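Local atomic coordinates of dioxygenase (Pseudomonas brassicacearum, PDB entry 5V2D), a protein that probably cleaves the central carbon-carbon double bond of lignostilbene-type substrates with molecular oxygen, using a histidine-bound iron centre like that of carotenoid cleavage oxygenases. Residues A[56-61]-A[496-501]; A[439-444]-A[453-458]; A[43-48]-A[97-102]; A[49-54]-A[483-488]. One frame throughout, in Å; residues are numbered along the deposited sequence. Where two conformers were deposited one is given.

In the fold
All four contacts are antiparallel strand pairings within two adjoining five-stranded sheets, which fit neighbouring blades of the family's beta-propeller. Contacts 1 and 3 belong to one sheet: strand 496-500 borders it on one side and strand 43-45 on the other. Contacts 2 and 4 do the same for the second sheet, with strands 433-442 and 50-52 as its borders. Contact 2 is buried, its side chains mostly apolar apart from Arg443 at one end, and contact 1, partly buried, meets it through Trp498, Ile439 and Ile441. Contact 4 is a surface contact and contact 3 partly buried; both carry arginine-glutamate pairs and bound water, while Leu48, Val97 and Ile484 pack together between the sheets.

Contact 1. Residues A[56-61]-A[496-501]; sequences ASIHGT and GCWAPG
Ile58 brings its CG2 methyl obliquely to the Trp498 ring, 3.8 Å from CH2, where the C-terminal strand 496-500 joins strand 60-67 antiparallel. Pairing a C-terminal strand with an N-terminal sheet is the closure expected of a beta-propeller, the fold of carotenoid cleavage oxygenases. Next along the chain, His59 offers its carbonyl: O accepts Gly501 N at 2.9 Å, the donor sitting above the carbonyl plane, 39° out of it. With CG trans to its own backbone N (chi1 -174°), the imidazole swings out beside the chain terminus, and Gly501 CA lies over one ring face, 4.2 Å from the centroid, a CH-pi contact. Gly60 faces Pro500 as a non-hydrogen-bonded pair. Its CA comes 3.3 Å from Ala499 O in a CA-H...O contact, and a beta carbon there would collide with that same oxygen and with Trp498 CZ2, which makes the absence of a side chain understandable. Thr61 and Ala499 form the hydrogen-bonded pair: Thr61 N reaches Ala499 O at 3.0 Å, and Ala499 N returns to Thr61 O at 2.8 Å. The threonine hydroxyl turns to His91 of the next strand, outside this pairing. The indole of Trp498 has Thr61 N over one face, and Thr61 O stands 3.4 Å from its CE3.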
loop_
_atom_site.group_PDB
_atom_site.type_symbol
_atom_site.label_atom_id
_atom_site.label_comp_id
_atom_site.label_asym_id
_atom_site.label_seq_id
_atom_site.Cartn_x
_atom_site.Cartn_y
_atom_site.Cartn_z
ATOM N N ALA A 56 -8.913 3.339 27.107
ATOM C CA ALA A 56 -8.909 4.779 27.193
ATOM C C ALA A 56 -7.573 5.398 26.934
ATOM O O ALA A 56 -7.499 6.589 26.610
ATOM C CB ALA A 56 -9.496 5.263 28.510
ATOM N N SER A 57 -6.521 4.631 27.019
ATOM C CA SER A 57 -5.195 5.244 26.840
ATOM C C SER A 57 -4.828 5.362 25.346
ATOM O O SER A 57 -3.840 5.955 25.026
ATOM C CB SER A 57 -4.158 4.393 27.542
ATOM O OG SER A 57 -4.070 3.126 26.899
ATOM N N ILE A 58 -5.544 4.742 24.435
ATOM C CA ILE A 58 -5.212 4.878 22.992
ATOM C C ILE A 58 -5.504 6.300 22.546
ATOM O O ILE A 58 -6.641 6.796 22.729
ATOM C CB ILE A 58 -5.998 3.921 22.133
ATOM C CG1 ILE A 58 -5.598 2.469 22.482
ATOM C CG2 ILE A 58 -5.688 4.153 20.658
ATOM C CD1 ILE A 58 -6.462 1.422 21.834
ATOM N N HIS A 59 -4.489 6.958 22.043
ATOM C CA HIS A 59 -4.612 8.377 21.702
ATOM C C HIS A 59 -3.834 8.653 20.434
ATOM O O HIS A 59 -2.610 8.509 20.400
ATOM C CB HIS A 59 -4.077 9.272 22.851
ATOM C CG HIS A 59 -4.298 10.741 22.634
ATOM N ND1 HIS A 59 -3.367 11.698 23.000
ATOM C CD2 HIS A 59 -5.282 11.416 22.003
ATOM C CE1 HIS A 59 -3.801 12.896 22.669
ATOM N NE2 HIS A 59 -4.958 12.755 22.050
ATOM N N GLY A 60 -4.556 9.037 19.410
ATOM C CA GLY A 60 -3.950 9.413 18.080
ATOM C C GLY A 60 -4.945 9.145 16.970
ATOM O O GLY A 60 -6.133 8.999 17.219
ATOM N N THR A 61 -4.427 9.112 15.757
ATOM C CA THR A 61 -5.302 9.019 14.572
ATOM C C THR A 61 -4.802 7.890 13.660
ATOM O O THR A 61 -3.613 7.798 13.367
ATOM C CB THR A 61 -5.340 10.365 13.822
ATOM O OG1 THR A 61 -5.769 11.392 14.688
ATOM C CG2 THR A 61 -6.289 10.281 12.646
ATOM N N GLY A 496 -2.387 2.408 5.253
ATOM C CA GLY A 496 -2.698 3.356 6.322
ATOM C C GLY A 496 -1.560 3.519 7.283
ATOM O O GLY A 496 -0.458 2.893 7.133
ATOM N N CYS A 497 -1.775 4.333 8.311
ATOM C CA CYS A 497 -0.679 4.560 9.296
ATOM C C CYS A 497 -1.311 5.023 10.585
ATOM O O CYS A 497 -2.468 5.507 10.627
ATOM C CB CYS A 497 0.297 5.618 8.831
ATOM S SG CYS A 497 -0.442 7.272 8.677
ATOM N N TRP A 498 -0.565 4.820 11.670
ATOM C CA TRP A 498 -0.949 5.330 12.974
ATOM C C TRP A 498 -0.131 6.574 13.318
ATOM O O TRP A 498 1.098 6.504 13.271
ATOM C CB TRP A 498 -0.647 4.215 14.034
ATOM C CG TRP A 498 -0.910 4.747 15.476
ATOM C CD1 TRP A 498 -0.008 4.860 16.470
ATOM C CD2 TRP A 498 -2.169 5.121 16.003
ATOM N NE1 TRP A 498 -0.604 5.298 17.574
ATOM C CE2 TRP A 498 -1.944 5.475 17.337
ATOM C CE3 TRP A 498 -3.451 5.191 15.480
ATOM C CZ2 TRP A 498 -2.959 5.878 18.199
ATOM C CZ3 TRP A 498 -4.471 5.606 16.330
ATOM C CH2 TRP A 498 -4.224 5.925 17.689
ATOM N N ALA A 499 -0.791 7.643 13.715
ATOM C CA ALA A 499 -0.130 8.906 14.098
ATOM C C ALA A 499 -0.355 9.153 15.586
ATOM O O ALA A 499 -1.471 9.524 15.969
ATOM C CB ALA A 499 -0.744 10.070 13.322
ATOM N N PRO A 500 0.622 8.843 16.430
ATOM C CA PRO A 500 0.405 8.898 17.886
ATOM C C PRO A 500 0.045 10.322 18.335
ATOM O O PRO A 500 0.548 11.274 17.778
ATOM C CB PRO A 500 1.786 8.537 18.488
ATOM C CG PRO A 500 2.491 7.799 17.430
ATOM C CD PRO A 500 1.969 8.334 16.082
ATOM N N GLY A 501 -0.922 10.542 19.213
ATOM C CA GLY A 501 -0.938 11.826 19.988
ATOM C C GLY A 501 0.017 11.466 21.178
ATOM O O GLY A 501 0.056 12.175 22.110
#

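Contact 2. Residues A[439-444]-A[453-458]; sequences IFIPRS and YVVALL
Ile439 and Val455 exchange two backbone hydrogen bonds, Ile439 N to Val455 O measuring 2.9 Å. Ile441 and Tyr453 exchange two more, with Tyr453 N 2.8 Å from Ile441 O. This four-bond ladder belongs to the beta hairpin of strands 433-442 and 452-460; the axes of 439-442 and 453-458 make 149°, N to C. Between the rungs, Phe440 and Val454 form a non-hydrogen-bonded pair. Phe440 CA lies 3.4 Å from Tyr453 O, a CA-H...O contact. Apolar packing occupies the face bearing Ile439, Ile441, Tyr453 and Val455. Ile439 takes the less usual first torsion (chi1 47°), with CG1 between N and the carbonyl carbon, and this lays CG1 alongside Val455 CB at 3.7 Å. From the next rung Ile441 CD1 slants across to Val455 CG2, 3.8 Å away. The polar end differs: the Arg443 chain bends and crosses Tyr453 at roughly a right angle, guanidinium and phenol planes 57° apart, with Arg443 NH1 3.8 Å from Tyr453 OH. Its charge is met by Asp451 and Asp472. Trading Tyr453 for an alanine removes the ring that Arg443 crosses and would probably open a gap between its guanidinium and Ile441. On its far side strand 452-460 bonds to strand 465-472. The Ile439 face packs on Trp498 of strand 496-500 and Phe62 of strand 60-67, whereas the Phe440 ring meets Phe389 of strand 387-392.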
loop_
_atom_site.group_PDB
_atom_site.type_symbol
_atom_site.label_atom_id
_atom_site.label_comp_id
_atom_site.label_asym_id
_atom_site.label_seq_id
_atom_site.Cartn_x
_atom_site.Cartn_y
_atom_site.Cartn_z
ATOM N N ILE A 439 -2.968 -1.655 11.416
ATOM C CA ILE A 439 -1.930 -0.919 12.097
ATOM C C ILE A 439 -1.668 -1.546 13.465
ATOM O O ILE A 439 -2.501 -2.280 14.022
ATOM C CB ILE A 439 -2.247 0.530 12.320
ATOM C CG1 ILE A 439 -3.676 0.706 12.887
ATOM C CG2 ILE A 439 -2.116 1.318 11.017
ATOM C CD1 ILE A 439 -3.844 2.007 13.634
ATOM N N PHE A 440 -0.495 -1.223 14.010
ATOM C CA PHE A 440 -0.116 -1.612 15.349
ATOM C C PHE A 440 0.056 -0.370 16.226
ATOM O O PHE A 440 0.695 0.592 15.797
ATOM C CB PHE A 440 1.138 -2.451 15.378
ATOM C CG PHE A 440 1.693 -2.650 16.744
ATOM C CD1 PHE A 440 1.101 -3.567 17.591
ATOM C CD2 PHE A 440 2.757 -1.886 17.221
ATOM C CE1 PHE A 440 1.574 -3.731 18.927
ATOM C CE2 PHE A 440 3.217 -2.083 18.519
ATOM C CZ PHE A 440 2.634 -2.993 19.353
ATOM N N ILE A 441 -0.499 -0.425 17.442
ATOM C CA ILE A 441 -0.403 0.675 18.367
ATOM C C ILE A 441 0.268 0.137 19.653
ATOM O O ILE A 441 -0.296 -0.729 20.287
ATOM C CB ILE A 441 -1.802 1.212 18.738
ATOM C CG1 ILE A 441 -2.506 1.714 17.504
ATOM C CG2 ILE A 441 -1.675 2.337 19.761
ATOM C CD1 ILE A 441 -3.951 2.206 17.712
ATOM N N PRO A 442 1.432 0.674 20.052
ATOM C CA PRO A 442 2.040 0.178 21.273
ATOM C C PRO A 442 1.192 0.409 22.499
ATOM O O PRO A 442 0.497 1.368 22.581
ATOM C CB PRO A 442 3.301 1.051 21.434
ATOM C CG PRO A 442 3.511 1.736 20.062
ATOM C CD PRO A 442 2.215 1.794 19.426
ATOM N N ARG A 443 1.243 -0.525 23.470
ATOM C CA ARG A 443 0.406 -0.390 24.712
ATOM C C ARG A 443 0.833 0.856 25.487
ATOM O O ARG A 443 -0.008 1.491 26.072
ATOM C CB ARG A 443 0.546 -1.659 25.608
ATOM C CG ARG A 443 -0.504 -1.771 26.742
ATOM C CD ARG A 443 -0.414 -3.081 27.532
ATOM N NE ARG A 443 -0.378 -4.167 26.559
ATOM C CZ ARG A 443 -1.416 -4.811 26.043
ATOM N NH1 ARG A 443 -2.650 -4.664 26.502
ATOM N NH2 ARG A 443 -1.189 -5.730 25.075
ATOM N N SER A 444 2.107 1.171 25.460
ATOM C CA SER A 444 2.619 2.381 26.092
ATOM C C SER A 444 3.919 2.617 25.393
ATOM O O SER A 444 4.396 1.757 24.666
ATOM C CB SER A 444 2.877 2.183 27.596
ATOM O OG SER A 444 3.853 1.151 27.830
ATOM N N TYR A 453 -1.955 -3.002 20.569
ATOM C CA TYR A 453 -3.242 -3.191 19.935
ATOM C C TYR A 453 -3.075 -3.317 18.419
ATOM O O TYR A 453 -2.266 -2.610 17.829
ATOM C CB TYR A 453 -4.126 -2.017 20.308
ATOM C CG TYR A 453 -4.217 -1.817 21.812
ATOM C CD1 TYR A 453 -3.576 -0.746 22.443
ATOM C CD2 TYR A 453 -4.874 -2.752 22.620
ATOM C CE1 TYR A 453 -3.598 -0.585 23.824
ATOM C CE2 TYR A 453 -4.881 -2.608 24.005
ATOM C CZ TYR A 453 -4.241 -1.494 24.584
ATOM O OH TYR A 453 -4.306 -1.290 25.955
ATOM N N VAL A 454 -3.847 -4.170 17.820
ATOM C CA VAL A 454 -3.879 -4.277 16.360
ATOM C C VAL A 454 -5.239 -3.781 15.922
ATOM O O VAL A 454 -6.300 -4.248 16.430
ATOM C CB VAL A 454 -3.725 -5.728 15.949
ATOM C CG1 VAL A 454 -3.687 -5.889 14.451
ATOM C CG2 VAL A 454 -2.379 -6.267 16.504
ATOM N N VAL A 455 -5.251 -2.839 14.977
ATOM C CA VAL A 455 -6.468 -2.173 14.586
ATOM C C VAL A 455 -6.619 -2.332 13.067
ATOM O O VAL A 455 -5.663 -2.132 12.305
ATOM C CB VAL A 455 -6.434 -0.724 14.967
ATOM C CG1 VAL A 455 -7.756 -0.023 14.514
ATOM C CG2 VAL A 455 -6.235 -0.574 16.471
ATOM N N ALA A 456 -7.793 -2.707 12.622
ATOM C CA ALA A 456 -8.039 -2.888 11.210
ATOM C C ALA A 456 -9.496 -2.763 10.880
ATOM O O ALA A 456 -10.349 -3.077 11.711
ATOM C CB ALA A 456 -7.584 -4.289 10.758
ATOM N N LEU A 457 -9.798 -2.375 9.671
ATOM C CA LEU A 457 -11.154 -2.438 9.211
ATOM C C LEU A 457 -11.533 -3.868 8.917
ATOM O O LEU A 457 -10.783 -4.629 8.277
ATOM C CB LEU A 457 -11.359 -1.629 7.904
ATOM C CG LEU A 457 -11.451 -0.091 8.129
ATOM C CD1 LEU A 457 -11.419 0.568 6.772
ATOM C CD2 LEU A 457 -12.697 0.343 8.872
ATOM N N LEU A 458 -12.726 -4.194 9.387
ATOM C CA LEU A 458 -13.381 -5.461 9.151
ATOM C C LEU A 458 -14.592 -5.185 8.260
ATOM O O LEU A 458 -15.471 -4.390 8.579
ATOM C CB LEU A 458 -13.806 -6.107 10.490
ATOM C CG LEU A 458 -14.718 -7.371 10.391
ATOM C CD1 LEU A 458 -13.925 -8.476 9.785
ATOM C CD2 LEU A 458 -15.269 -7.762 11.775
#

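Contact 3. Residues A[43-48]-A[97-102]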
loop_
_atom_site.group_PDB
_atom_site.type_symbol
_atom_site.label_atom_id
_atom_site.label_comp_id
_atom_site.label_asym_id
_atom_site.label_seq_id
_atom_site.Cartn_x
_atom_site.Cartn_y
_atom_site.Cartn_z
ATOM N N ALA A 43 -17.368 12.393 4.495
ATOM C CA ALA A 43 -18.225 12.361 5.689
ATOM C C ALA A 43 -17.535 12.825 6.942
ATOM O O ALA A 43 -16.298 12.842 7.022
ATOM C CB ALA A 43 -18.652 10.966 5.897
ATOM N N GLU A 44 -18.370 13.190 7.916
ATOM C CA GLU A 44 -17.915 13.453 9.267
ATOM C C GLU A 44 -18.892 12.686 10.192
ATOM O O GLU A 44 -20.113 12.873 10.060
ATOM C CB GLU A 44 -17.978 14.936 9.552
ATOM C CG GLU A 44 -17.042 15.299 10.661
ATOM C CD GLU A 44 -17.497 16.380 11.665
ATOM O OE1 GLU A 44 -17.638 17.551 11.222
ATOM O OE2 GLU A 44 -17.760 15.960 12.868
ATOM N N VAL A 45 -18.392 11.797 11.029
ATOM C CA VAL A 45 -19.207 11.151 12.061
ATOM C C VAL A 45 -18.575 11.476 13.411
ATOM O O VAL A 45 -17.446 11.097 13.668
ATOM C CB VAL A 45 -19.290 9.639 11.859
ATOM C CG1 VAL A 45 -20.369 9.020 12.789
ATOM C CG2 VAL A 45 -19.683 9.320 10.449
ATOM N N PHE A 46 -19.263 12.266 14.224
ATOM C CA PHE A 46 -18.663 12.938 15.377
ATOM C C PHE A 46 -18.319 11.932 16.508
ATOM O O PHE A 46 -17.400 12.172 17.294
ATOM C CB PHE A 46 -19.621 14.009 15.890
ATOM C CG PHE A 46 -19.015 14.976 16.862
ATOM C CD1 PHE A 46 -18.257 16.095 16.413
ATOM C CD2 PHE A 46 -19.152 14.770 18.251
ATOM C CE1 PHE A 46 -17.648 16.930 17.362
ATOM C CE2 PHE A 46 -18.540 15.632 19.178
ATOM C CZ PHE A 46 -17.801 16.701 18.742
ATOM N N ASP A 47 -19.108 10.866 16.600
ATOM C CA ASP A 47 -18.894 9.875 17.645
ATOM C C ASP A 47 -19.386 8.534 17.169
ATOM O O ASP A 47 -20.503 8.397 16.599
ATOM C CB ASP A 47 -19.689 10.250 18.946
ATOM C CG ASP A 47 -19.251 9.386 20.149
ATOM O OD1 ASP A 47 -18.045 9.412 20.544
ATOM O OD2 ASP A 47 -20.138 8.726 20.642
ATOM N N LEU A 48 -18.531 7.535 17.326
ATOM C CA LEU A 48 -18.838 6.208 16.792
ATOM C C LEU A 48 -19.262 5.289 17.932
ATOM O O LEU A 48 -18.663 5.354 18.977
ATOM C CB LEU A 48 -17.667 5.678 16.043
ATOM C CG LEU A 48 -17.311 6.432 14.751
ATOM C CD1 LEU A 48 -15.940 6.080 14.239
ATOM C CD2 LEU A 48 -18.311 6.172 13.626
ATOM N N VAL A 97 -14.168 7.602 19.583
ATOM C CA VAL A 97 -13.594 7.585 18.213
ATOM C C VAL A 97 -14.506 8.423 17.328
ATOM O O VAL A 97 -15.756 8.305 17.412
ATOM C CB VAL A 97 -13.472 6.179 17.642
ATOM C CG1 VAL A 97 -12.685 6.222 16.372
ATOM C CG2 VAL A 97 -12.734 5.298 18.594
ATOM N N SER A 98 -13.891 9.277 16.542
ATOM C CA SER A 98 -14.595 10.021 15.489
ATOM C C SER A 98 -13.991 9.731 14.104
ATOM O O SER A 98 -12.910 9.154 14.033
ATOM C CB SER A 98 -14.566 11.500 15.786
ATOM O OG SER A 98 -13.224 11.946 15.796
ATOM N N LEU A 99 -14.726 10.070 13.040
ATOM C CA LEU A 99 -14.271 9.746 11.683
ATOM C C LEU A 99 -14.469 10.980 10.809
ATOM O O LEU A 99 -15.513 11.666 10.874
ATOM C CB LEU A 99 -15.057 8.620 11.113
ATOM C CG LEU A 99 -14.887 8.291 9.636
ATOM C CD1 LEU A 99 -13.494 7.856 9.265
ATOM C CD2 LEU A 99 -15.923 7.219 9.326
ATOM N N ARG A 100 -13.433 11.252 10.032
ATOM C CA ARG A 100 -13.538 12.138 8.869
ATOM C C ARG A 100 -13.025 11.454 7.654
ATOM O O ARG A 100 -12.057 10.749 7.733
ATOM C CB ARG A 100 -12.631 13.294 9.092
ATOM C CG ARG A 100 -13.222 14.371 9.795
ATOM C CD ARG A 100 -12.684 15.583 8.908
ATOM N NE ARG A 100 -13.519 16.782 8.986
ATOM C CZ ARG A 100 -13.611 17.473 10.106
ATOM N NH1 ARG A 100 -12.914 17.135 11.224
ATOM N NH2 ARG A 100 -14.401 18.526 10.098
ATOM N N ARG A 101 -13.709 11.659 6.516
ATOM C CA ARG A 101 -13.358 10.975 5.277
ATOM C C ARG A 101 -13.478 12.039 4.180
ATOM O O ARG A 101 -14.564 12.645 4.061
ATOM C CB ARG A 101 -14.257 9.816 5.026
ATOM C CG ARG A 101 -13.857 8.947 3.841
ATOM C CD ARG A 101 -14.607 7.608 3.876
ATOM N NE ARG A 101 -14.126 6.656 2.877
ATOM C CZ ARG A 101 -14.686 6.308 1.749
ATOM N NH1 ARG A 101 -15.792 6.903 1.295
ATOM N NH2 ARG A 101 -14.069 5.364 1.016
ATOM N N ARG A 102 -12.414 12.264 3.440
ATOM C CA ARG A 102 -12.367 13.334 2.419
ATOM C C ARG A 102 -11.497 12.897 1.223
ATOM O O ARG A 102 -10.474 12.230 1.405
ATOM C CB ARG A 102 -11.759 14.667 2.954
ATOM C CG ARG A 102 -12.460 15.382 4.098
ATOM C CD ARG A 102 -13.839 15.946 3.666
ATOM N NE ARG A 102 -14.601 16.895 4.497
ATOM C CZ ARG A 102 -15.585 16.613 5.369
ATOM N NH1 ARG A 102 -15.909 15.383 5.695
ATOM N NH2 ARG A 102 -16.232 17.605 5.968
HETATM O O HOH W 1 -15.455 13.915 12.974
HETATM O O HOH W 2 -16.969 6.818 20.284
#
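Leu48 fills the hollow between Val97 and Leu99: its CD1 lies 3.9 Å from Val97 CG1 and 4.1 Å from Leu99 CB. Strand 43-45 runs antiparallel along strand 96-103 as the edge of a sheet that fits a propeller blade: Ala43 with Arg101 and Val45 with Leu99 each exchange two N-H...O bonds, and Glu44 and Arg100 are the non-hydrogen-bonded pair between. Phe46 and Asp47 then face the single Ser98, a bulge-like irregularity that bows the chain before Leu48 N bonds to Val97 O at 2.9 Å. Ser98 CB fits under the bow, 3.3 Å from Phe46 O. Across the sheet from Val45 and Leu99, Glu44 lies side by side with Arg100, whose bend at chi2 (-136°) brings the guanidinium face over Glu44 CG. Glu44 OE1 is 3.6 Å from Arg100 NH2, a salt bridge in which the oxygen lies well out of the guanidinium plane. A leucine in place of Arg100 would probably leave Glu44 without this counter-charge and take away the flat group over its CG. Water 1 ties Glu44 OE2 to Leu99 O. Between Glu44 and Arg100, whose NE is buried without a polar partner, attraction is one of charge; directed bonding is left to the backbone.

Contact 4. Residues A[49-54]-A[483-488]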
loop_
_atom_site.group_PDB
_atom_site.type_symbol
_atom_site.label_atom_id
_atom_site.label_comp_id
_atom_site.label_asym_id
_atom_site.label_seq_id
_atom_site.Cartn_x
_atom_site.Cartn_y
_atom_site.Cartn_z
ATOM N N GLU A 49 -20.261 4.465 17.693
ATOM C CA GLU A 49 -20.709 3.435 18.649
ATOM C C GLU A 49 -19.635 2.392 18.805
ATOM O O GLU A 49 -19.078 1.910 17.775
ATOM C CB GLU A 49 -21.900 2.626 18.133
ATOM C CG GLU A 49 -23.215 3.330 18.100
ATOM C CD GLU A 49 -24.377 2.365 17.829
ATOM O OE1 GLU A 49 -24.605 2.096 16.633
ATOM O OE2 GLU A 49 -24.996 1.811 18.824
ATOM N N ILE A 50 -19.386 1.946 20.043
ATOM C CA ILE A 50 -18.387 0.956 20.316
ATOM C C ILE A 50 -18.975 -0.209 21.107
ATOM O O ILE A 50 -19.602 0.016 22.125
ATOM C CB ILE A 50 -17.251 1.583 21.135
ATOM C CG1 ILE A 50 -16.687 2.809 20.395
ATOM C CG2 ILE A 50 -16.118 0.568 21.427
ATOM C CD1 ILE A 50 -15.579 3.440 21.182
ATOM N N GLU A 51 -18.821 -1.435 20.638
ATOM C CA GLU A 51 -19.195 -2.639 21.332
ATOM C C GLU A 51 -17.938 -3.091 22.012
ATOM O O GLU A 51 -16.857 -3.144 21.386
ATOM C CB GLU A 51 -19.711 -3.676 20.304
ATOM C CG GLU A 51 -20.062 -5.032 20.915
ATOM C CD GLU A 51 -20.463 -6.153 19.926
ATOM O OE1 GLU A 51 -20.507 -7.282 20.429
ATOM O OE2 GLU A 51 -20.807 -5.959 18.707
ATOM N N GLY A 52 -18.057 -3.497 23.290
ATOM C CA GLY A 52 -16.874 -3.981 24.025
ATOM C C GLY A 52 -16.301 -2.822 24.781
ATOM O O GLY A 52 -17.043 -1.992 25.192
ATOM N N VAL A 53 -15.002 -2.742 24.975
ATOM C CA VAL A 53 -14.361 -1.709 25.780
ATOM C C VAL A 53 -13.102 -1.233 25.105
ATOM O O VAL A 53 -12.126 -2.020 24.907
ATOM C CB VAL A 53 -13.910 -2.315 27.161
ATOM C CG1 VAL A 53 -13.334 -1.197 28.017
ATOM C CG2 VAL A 53 -15.132 -2.968 27.853
ATOM N N LEU A 54 -13.098 0.026 24.688
ATOM C CA LEU A 54 -11.940 0.573 24.034
ATOM C C LEU A 54 -11.018 1.098 25.038
ATOM O O LEU A 54 -11.400 1.966 25.784
ATOM C CB LEU A 54 -12.372 1.713 23.077
ATOM C CG LEU A 54 -11.282 2.465 22.397
ATOM C CD1 LEU A 54 -10.735 1.509 21.360
ATOM C CD2 LEU A 54 -11.804 3.663 21.678
ATOM N N ARG A 483 -15.192 -3.251 19.075
ATOM C CA ARG A 483 -15.649 -3.109 17.690
ATOM C C ARG A 483 -16.284 -1.756 17.524
ATOM O O ARG A 483 -17.280 -1.445 18.178
ATOM C CB ARG A 483 -16.669 -4.168 17.308
ATOM C CG ARG A 483 -16.169 -5.620 17.461
ATOM C CD ARG A 483 -17.291 -6.533 17.098
ATOM N NE ARG A 483 -16.987 -7.940 17.127
ATOM C CZ ARG A 483 -16.865 -8.709 16.045
ATOM N NH1 ARG A 483 -16.972 -8.269 14.806
ATOM N NH2 ARG A 483 -16.584 -9.954 16.188
ATOM N N ILE A 484 -15.671 -0.938 16.668
ATOM C CA ILE A 484 -16.152 0.424 16.422
ATOM C C ILE A 484 -17.045 0.411 15.182
ATOM O O ILE A 484 -16.563 0.159 14.066
ATOM C CB ILE A 484 -14.963 1.371 16.283
ATOM C CG1 ILE A 484 -14.106 1.317 17.554
ATOM C CG2 ILE A 484 -15.410 2.757 15.982
ATOM C CD1 ILE A 484 -12.669 1.744 17.194
ATOM N N ARG A 485 -18.357 0.647 15.369
ATOM C CA ARG A 485 -19.295 0.463 14.269
ATOM C C ARG A 485 -19.259 1.742 13.407
ATOM O O ARG A 485 -19.164 2.830 13.936
ATOM C CB ARG A 485 -20.705 0.241 14.760
ATOM C CG ARG A 485 -20.924 -1.091 15.460
ATOM C CD ARG A 485 -22.457 -1.306 15.653
ATOM N NE ARG A 485 -22.633 -2.410 16.593
ATOM C CZ ARG A 485 -22.758 -2.314 17.911
ATOM N NH1 ARG A 485 -22.825 -1.139 18.520
ATOM N NH2 ARG A 485 -22.908 -3.429 18.619
ATOM N N ILE A 486 -19.246 1.560 12.116
ATOM C CA ILE A 486 -19.235 2.679 11.132
ATOM C C ILE A 486 -20.593 2.615 10.477
ATOM O O ILE A 486 -21.022 1.553 10.035
ATOM C CB ILE A 486 -18.103 2.481 10.134
ATOM C CG1 ILE A 486 -16.781 2.464 10.898
ATOM C CG2 ILE A 486 -18.019 3.693 9.204
ATOM C CD1 ILE A 486 -15.738 1.689 10.224
ATOM N N PRO A 487 -21.287 3.757 10.367
ATOM C CA PRO A 487 -22.637 3.741 9.879
ATOM C C PRO A 487 -22.809 3.651 8.360
ATOM O O PRO A 487 -23.938 3.725 7.843
ATOM C CB PRO A 487 -23.156 5.069 10.376
ATOM C CG PRO A 487 -21.984 5.928 10.494
ATOM C CD PRO A 487 -20.922 5.037 10.970
ATOM N N PHE A 488 -21.710 3.534 7.655
ATOM C CA PHE A 488 -21.697 3.293 6.229
ATOM C C PHE A 488 -20.579 2.371 5.884
ATOM O O PHE A 488 -19.642 2.241 6.634
ATOM C CB PHE A 488 -21.617 4.642 5.388
ATOM C CG PHE A 488 -20.348 5.419 5.602
ATOM C CD1 PHE A 488 -19.254 5.188 4.834
ATOM C CD2 PHE A 488 -20.276 6.411 6.544
ATOM C CE1 PHE A 488 -18.032 5.920 5.031
ATOM C CE2 PHE A 488 -19.056 7.079 6.812
ATOM C CZ PHE A 488 -17.955 6.819 6.032
HETATM O O HOH W 3 -21.297 4.381 14.916
#
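Glu49 O receives Arg485 N at 2.8 Å, with an N-H...O angle of 165° and the donor almost in line with the carbonyl, the shortest direct polar bond between 49-54 and 483-488. Farther on, Glu51 and Arg483 form a hydrogen-bonded pair, each N bonded to the other's O at 2.9 Å. Ile50 and Ile484 lie between as a non-hydrogen-bonded pair, their side chains pointing the same way with CG1 atoms 4.1 Å apart. Water 3 extends the ladder past Glu49, accepting from Glu49 N and donating to Arg485 O at 2.8 Å. Away from the isoleucines, a salt-bridge network crosses the strand. The Arg485 chain, with CG anti to the carbonyl carbon (chi1 -69°) and extended from there to NE, carries the guanidinium across to 49-51, where each terminal nitrogen meets one glutamate. Its NH2 is 3.3 Å from Glu51 OE2, planes 23° apart, the oxygen coming in obliquely. NH2 also packs on Glu51 CB at 3.6 Å. On the other branch NH1 reaches Glu49 OE2 at 3.7 Å, a long bridge. One arginine shared by two carboxylates would be expected to ease their mutual repulsion. Arg483 runs beside Glu51 but spends its NH1 on Glu467. Pairing early strand 50-52, in which the chain turns a corner at Glu51, with late strand 482-486 is consistent with beta-propeller ring closure. It borders the sheet that continues with 465-472; the Ile484 side chain touches Val97 of strand 96-103, Phe92 of strand 85-93 and Val470 of strand 465-472.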